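Local atomic coordinates of vacuolar aminopeptidase 1 (Saccharomyces cerevisiae, PDB entry 5JH9), a protein that is a zinc-dependent vacuolar aminopeptidase that removes N-terminal amino acids from peptides and also serves as the major cargo of the cytoplasm-to-vacuole targeting pathway. Residues B[204-209]-B[227-232]; B[334-339]-B[354-359]. The protein carries 1 engineered substitution. All coordinates share one frame; numbering follows the deposited sequence.

Contact 1: residues B[204-209]-B[227-232]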
loop_
_atom_site.group_PDB
_atom_site.type_symbol
_atom_site.label_atom_id
_atom_site.label_comp_id
_atom_site.label_asym_id
_atom_site.label_seq_id
_atom_site.Cartn_x
_atom_site.Cartn_y
_atom_site.Cartn_z
ATOM N N CYS B 204 -9.902 -17.362 40.139
ATOM C CA CYS B 204 -9.888 -16.266 39.184
ATOM C C CYS B 204 -10.358 -16.668 37.795
ATOM O O CYS B 204 -10.677 -17.833 37.525
ATOM C CB CYS B 204 -8.493 -15.639 39.132
ATOM S SG CYS B 204 -7.258 -16.731 38.439
ATOM N N ARG B 205 -10.411 -15.659 36.936
ATOM C CA ARG B 205 -10.928 -15.773 35.594
ATOM C C ARG B 205 -10.343 -14.606 34.793
ATOM O O ARG B 205 -10.145 -13.525 35.342
ATOM C CB ARG B 205 -12.451 -15.694 35.679
ATOM C CG ARG B 205 -13.207 -15.752 34.371
ATOM C CD ARG B 205 -14.702 -15.727 34.657
ATOM N NE ARG B 205 -15.495 -15.723 33.431
ATOM C CZ ARG B 205 -15.719 -14.655 32.660
ATOM N NH1 ARG B 205 -15.209 -13.460 32.953
ATOM N NH2 ARG B 205 -16.467 -14.781 31.572
ATOM N N ILE B 206 -10.031 -14.849 33.522
ATOM C CA ILE B 206 -9.535 -13.821 32.610
ATOM C C ILE B 206 -10.741 -13.383 31.756
ATOM O O ILE B 206 -11.152 -14.117 30.853
ATOM C CB ILE B 206 -8.377 -14.355 31.739
ATOM C CG1 ILE B 206 -7.274 -14.954 32.631
ATOM C CG2 ILE B 206 -7.787 -13.240 30.880
ATOM C CD1 ILE B 206 -6.168 -15.664 31.881
ATOM N N PRO B 207 -11.333 -12.208 32.062
ATOM C CA PRO B 207 -12.606 -11.821 31.430
ATOM C C PRO B 207 -12.460 -11.220 30.036
ATOM O O PRO B 207 -11.765 -10.219 29.861
ATOM C CB PRO B 207 -13.163 -10.776 32.397
ATOM C CG PRO B 207 -11.944 -10.114 32.950
ATOM C CD PRO B 207 -10.877 -11.185 33.022
ATOM N N SER B 208 -13.130 -11.817 29.053
ATOM C CA SER B 208 -13.213 -11.224 27.722
ATOM C C SER B 208 -13.997 -9.920 27.788
ATOM O O SER B 208 -14.828 -9.737 28.681
ATOM C CB SER B 208 -13.882 -12.175 26.728
ATOM O OG SER B 208 -15.259 -12.332 27.011
ATOM N N LEU B 209 -13.702 -9.013 26.857
ATOM C CA LEU B 209 -14.470 -7.784 26.696
ATOM C C LEU B 209 -15.697 -8.082 25.846
ATOM O O LEU B 209 -15.604 -8.796 24.850
ATOM C CB LEU B 209 -13.621 -6.698 26.023
ATOM C CG LEU B 209 -14.267 -5.315 25.867
ATOM C CD1 LEU B 209 -14.648 -4.749 27.226
ATOM C CD2 LEU B 209 -13.323 -4.371 25.138
ATOM N N THR B 227 -4.732 -9.764 29.193
ATOM C CA THR B 227 -5.117 -11.094 29.685
ATOM C C THR B 227 -4.639 -11.309 31.125
ATOM O O THR B 227 -3.841 -12.205 31.406
ATOM C CB THR B 227 -4.563 -12.201 28.773
ATOM O OG1 THR B 227 -3.128 -12.131 28.761
ATOM C CG2 THR B 227 -5.096 -12.035 27.359
ATOM N N ILE B 228 -5.158 -10.480 32.027
ATOM C CA ILE B 228 -4.778 -10.483 33.439
ATOM C C ILE B 228 -5.910 -11.129 34.250
ATOM O O ILE B 228 -7.057 -10.675 34.166
ATOM C CB ILE B 228 -4.519 -9.049 33.953
ATOM C CG1 ILE B 228 -3.436 -8.356 33.099
ATOM C CG2 ILE B 228 -4.103 -9.079 35.416
ATOM C CD1 ILE B 228 -3.362 -6.855 33.275
ATOM N N PRO B 229 -5.598 -12.187 35.034
ATOM C CA PRO B 229 -6.653 -12.827 35.830
ATOM C C PRO B 229 -7.240 -11.920 36.917
ATOM O O PRO B 229 -6.492 -11.265 37.650
ATOM C CB PRO B 229 -5.954 -14.041 36.465
ATOM C CG PRO B 229 -4.723 -14.263 35.666
ATOM C CD PRO B 229 -4.329 -12.934 35.103
ATOM N N VAL B 230 -8.569 -11.887 36.991
ATOM C CA VAL B 230 -9.292 -11.141 38.016
ATOM C C VAL B 230 -9.587 -12.106 39.158
ATOM O O VAL B 230 -10.298 -13.093 38.971
ATOM C CB VAL B 230 -10.608 -10.552 37.461
ATOM C CG1 VAL B 230 -11.437 -9.914 38.569
ATOM C CG2 VAL B 230 -10.303 -9.538 36.364
ATOM N N ILE B 231 -9.049 -11.804 40.337
ATOM C CA ILE B 231 -9.092 -12.718 41.473
ATOM C C ILE B 231 -10.181 -12.376 42.511
ATOM O O ILE B 231 -10.650 -13.271 43.225
ATOM C CB ILE B 231 -7.675 -12.853 42.101
ATOM C CG1 ILE B 231 -7.535 -14.179 42.852
ATOM C CG2 ILE B 231 -7.324 -11.667 43.000
ATOM C CD1 ILE B 231 -6.110 -14.522 43.230
ATOM N N GLY B 232 -10.605 -11.113 42.581
ATOM C CA GLY B 232 -11.653 -10.713 43.525
ATOM C C GLY B 232 -12.153 -9.287 43.376
ATOM O O GLY B 232 -11.688 -8.538 42.515
#

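Contact 2: residues B[334-339]-B[354-359]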
loop_
_atom_site.group_PDB
_atom_site.type_symbol
_atom_site.label_atom_id
_atom_site.label_comp_id
_atom_site.label_asym_id
_atom_site.label_seq_id
_atom_site.Cartn_x
_atom_site.Cartn_y
_atom_site.Cartn_z
ATOM N N THR B 334 12.380 -48.921 31.820
ATOM C CA THR B 334 12.157 -47.630 32.476
ATOM C C THR B 334 11.104 -46.771 31.771
ATOM O O THR B 334 10.991 -46.776 30.537
ATOM C CB THR B 334 13.478 -46.813 32.609
ATOM O OG1 THR B 334 13.224 -45.539 33.228
ATOM C CG2 THR B 334 14.131 -46.571 31.254
ATOM N N VAL B 335 10.333 -46.049 32.580
ATOM C CA VAL B 335 9.623 -44.866 32.128
ATOM C C VAL B 335 10.286 -43.681 32.817
ATOM O O VAL B 335 10.423 -43.659 34.047
ATOM C CB VAL B 335 8.125 -44.890 32.472
ATOM C CG1 VAL B 335 7.461 -43.576 32.053
ATOM C CG2 VAL B 335 7.446 -46.074 31.806
ATOM N N THR B 336 10.702 -42.708 32.015
ATOM C CA THR B 336 11.284 -41.476 32.515
ATOM C C THR B 336 10.411 -40.294 32.064
ATOM O O THR B 336 10.113 -40.152 30.880
ATOM C CB THR B 336 12.732 -41.324 32.032
ATOM O OG1 THR B 336 13.491 -42.479 32.434
ATOM C CG2 THR B 336 13.374 -40.073 32.621
ATOM N N LEU B 337 10.015 -39.466 33.028
ATOM C CA LEU B 337 9.095 -38.351 32.827
ATOM C C LEU B 337 9.844 -37.029 33.005
ATOM O O LEU B 337 10.421 -36.779 34.059
ATOM C CB LEU B 337 7.941 -38.449 33.833
ATOM C CG LEU B 337 7.188 -39.788 33.847
ATOM C CD1 LEU B 337 6.121 -39.827 34.935
ATOM C CD2 LEU B 337 6.574 -40.062 32.481
ATOM N N TYR B 338 9.834 -36.194 31.970
ATOM C CA TYR B 338 10.581 -34.929 31.954
ATOM C C TYR B 338 9.719 -33.682 32.153
ATOM O O TYR B 338 8.521 -33.677 31.873
ATOM C CB TYR B 338 11.330 -34.804 30.636
ATOM C CG TYR B 338 12.345 -35.898 30.402
ATOM C CD1 TYR B 338 13.591 -35.850 31.017
ATOM C CD2 TYR B 338 12.068 -36.970 29.553
ATOM C CE1 TYR B 338 14.536 -36.839 30.797
ATOM C CE2 TYR B 338 13.006 -37.963 29.325
ATOM C CZ TYR B 338 14.241 -37.889 29.946
ATOM O OH TYR B 338 15.187 -38.858 29.728
ATOM N N ASP B 339 10.366 -32.621 32.634
ATOM C CA ASP B 339 9.764 -31.298 32.773
ATOM C C ASP B 339 10.263 -30.450 31.593
ATOM O O ASP B 339 11.125 -30.887 30.831
ATOM C CB ASP B 339 10.198 -30.698 34.117
ATOM C CG ASP B 339 9.392 -29.465 34.535
ATOM O OD1 ASP B 339 8.420 -29.079 33.850
ATOM O OD2 ASP B 339 9.751 -28.868 35.577
ATOM N N GLY B 354 19.489 -35.072 31.170
ATOM C CA GLY B 354 20.080 -36.394 31.199
ATOM C C GLY B 354 19.692 -37.329 32.333
ATOM O O GLY B 354 20.485 -38.212 32.679
ATOM N N LEU B 355 18.491 -37.196 32.898
ATOM C CA LEU B 355 18.090 -38.094 34.002
ATOM C C LEU B 355 18.123 -39.570 33.594
ATOM O O LEU B 355 18.577 -40.407 34.373
ATOM C CB LEU B 355 16.714 -37.747 34.601
ATOM C CG LEU B 355 16.309 -38.581 35.838
ATOM C CD1 LEU B 355 17.330 -38.436 36.959
ATOM C CD2 LEU B 355 14.917 -38.223 36.345
ATOM N N LEU B 356 17.638 -39.875 32.389
ATOM C CA LEU B 356 17.675 -41.240 31.847
ATOM C C LEU B 356 19.088 -41.822 31.849
ATOM O O LEU B 356 19.324 -42.905 32.400
ATOM C CB LEU B 356 17.107 -41.283 30.422
ATOM C CG LEU B 356 17.214 -42.607 29.651
ATOM C CD1 LEU B 356 16.417 -43.699 30.345
ATOM C CD2 LEU B 356 16.765 -42.441 28.208
ATOM N N GLU B 357 20.012 -41.082 31.243
ATOM C CA GLU B 357 21.402 -41.527 31.087
ATOM C C GLU B 357 22.060 -41.731 32.448
ATOM O O GLU B 357 22.794 -42.706 32.654
ATOM C CB GLU B 357 22.232 -40.528 30.271
ATOM C CG GLU B 357 21.730 -40.253 28.860
ATOM C CD GLU B 357 20.786 -39.064 28.789
ATOM O OE1 GLU B 357 19.643 -39.182 29.287
ATOM O OE2 GLU B 357 21.186 -38.011 28.257
ATOM N N SER B 358 21.796 -40.790 33.355
ATOM C CA SER B 358 22.264 -40.849 34.736
ATOM C C SER B 358 21.750 -42.092 35.465
ATOM O O SER B 358 22.529 -42.799 36.103
ATOM C CB SER B 358 21.845 -39.585 35.494
ATOM O OG SER B 358 22.271 -39.637 36.848
ATOM N N VAL B 359 20.448 -42.353 35.360
ATOM C CA VAL B 359 19.831 -43.517 36.003
ATOM C C VAL B 359 20.441 -44.827 35.490
ATOM O O VAL B 359 20.741 -45.719 36.282
ATOM C CB VAL B 359 18.286 -43.520 35.816
ATOM C CG1 VAL B 359 17.667 -44.871 36.133
ATOM C CG2 VAL B 359 17.646 -42.442 36.681
HETATM O O HOH W 1 17.440 -37.566 29.723
#

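Contact 1: residues B[204-209]-B[227-232]
A single antiparallel bridge, the hydrogen-bonded pair of Arg205 and Val230, lays residues 204-209 against strand 230-232, the outermost of this chain's six-stranded antiparallel sheet. Val230 N gives the straighter bond, 2.8 Å to Arg205 O with 169° at the hydrogen. The return bond, Arg205 N to Val230 O, is longer at 3.3 Å and bent, and in both the donor is tilted from the carbonyl plane. Val230 O also receives a CA-H...O contact from Cys204 CA at 3.2 Å. Cys204 turns its side chain toward the strand: SG sits between its own backbone N and carbonyl carbon (chi1 67°) and meets Pro229 CB at 3.6 Å. Beyond the bridge, Ile206 runs alongside the Pro229 ring, with Ile206 CG1 4.0 Å from Pro229 CG. The other branch of Ile206, CG2, stands anti to the backbone N and comes down on the backbone of Thr227, 3.6 Å from its CA. Leu166, Leu171 and Leu175 also pack on Ile206; an alanine here would probably leave the flank of Pro229 and the CA of Thr227 without their apolar cover and open a gap toward these leucines. Arg205 points away from the strand, its guanidinium in a salt bridge with Asp172 and hydrogen-bonded to Arg484 O of a second subunit, which places the Arg205-Val230 pair at a subunit interface; Ile231 makes backbone hydrogen bonds to that subunit too. A classic beta bulge sets Ile231 and Gly232 together opposite Gly155 of strand 155-162. The ring of Pro207 crosses the side chain of Val230 at about a right angle, with Pro207 CD 3.8 Å from Val230 CG2.

Contact 2: residues B[334-339]-B[354-359]
The phenol ring of Tyr338 reaches from strand 334-338 to the first turn of the helix at 355-359, and Leu356 CB meets it at the edge, near the ring plane. That methylene carbon lies 3.2 Å from Tyr338 OH. Leu355 approaches the same ring obliquely, its CB 4.5 Å from Tyr338 CE1. With CG anti to its carbonyl carbon (chi1 -61°), Tyr338 swings its ring across so that the hydroxyl reaches the helix. The two axes run 9.5 Å apart at 143°, so the helix packs roughly antiparallel to the strand, covering one face of the central mixed sheet of the M18 catalytic fold; Val335 and Leu337 point away and touch helix 304-322. Toward the N-terminal end of the strand, Leu356 lays its CD1 methyl against two threonines, 3.8 Å from Thr334 CG2 and as far from Thr336 OG1. Both threonine hydroxyls are held within the sheet, Thr334 OG1 by Ala115 O and Thr336 OG1 by Ser114 OG, so the methyl rests on a threonine methyl and on a hydroxyl oxygen whose polar needs are met within the sheet. Gly354 takes the N-cap position with positive phi, and its O accepts Ser358 N at 3.0 Å to start the helical bonding. A water links the polar ends: Tyr338 OH donates to it at 2.6 Å, and it donates in turn to Glu357 OE1 at 2.8 Å. The other oxygen, Glu357 OE2, is bonded to Gln465 NE2. This chain of donors probably holds the tyrosine hydroxyl in one direction and is consistent with a negatively charged Glu357, in a region where the Tyr338 side chain comes within about 5 Å of that of the zinc ligand His134.

Overall arrangement
Followed from the N terminus, the chain leaves strand 191-197, enters residues 204-209, and after 17 irregular residues returns at 227-232, where contact 1 closes the loop onto the outermost strand of this chain's six-stranded antiparallel sheet. It then runs through strand 276-285 and helix 304-322 into strand 332-338. Contact 2 closes the next loop, which carries the zinc-binding Glu341 and Glu342, by bringing helix 355-368 back over the mixed sheet. The two closures follow in series and neither nest nor cross. Their centres lie 37 Å apart on opposite sides of the chain's centre: contact 1 borders a second subunit, contact 2 ties strand to helix beside the zinc site.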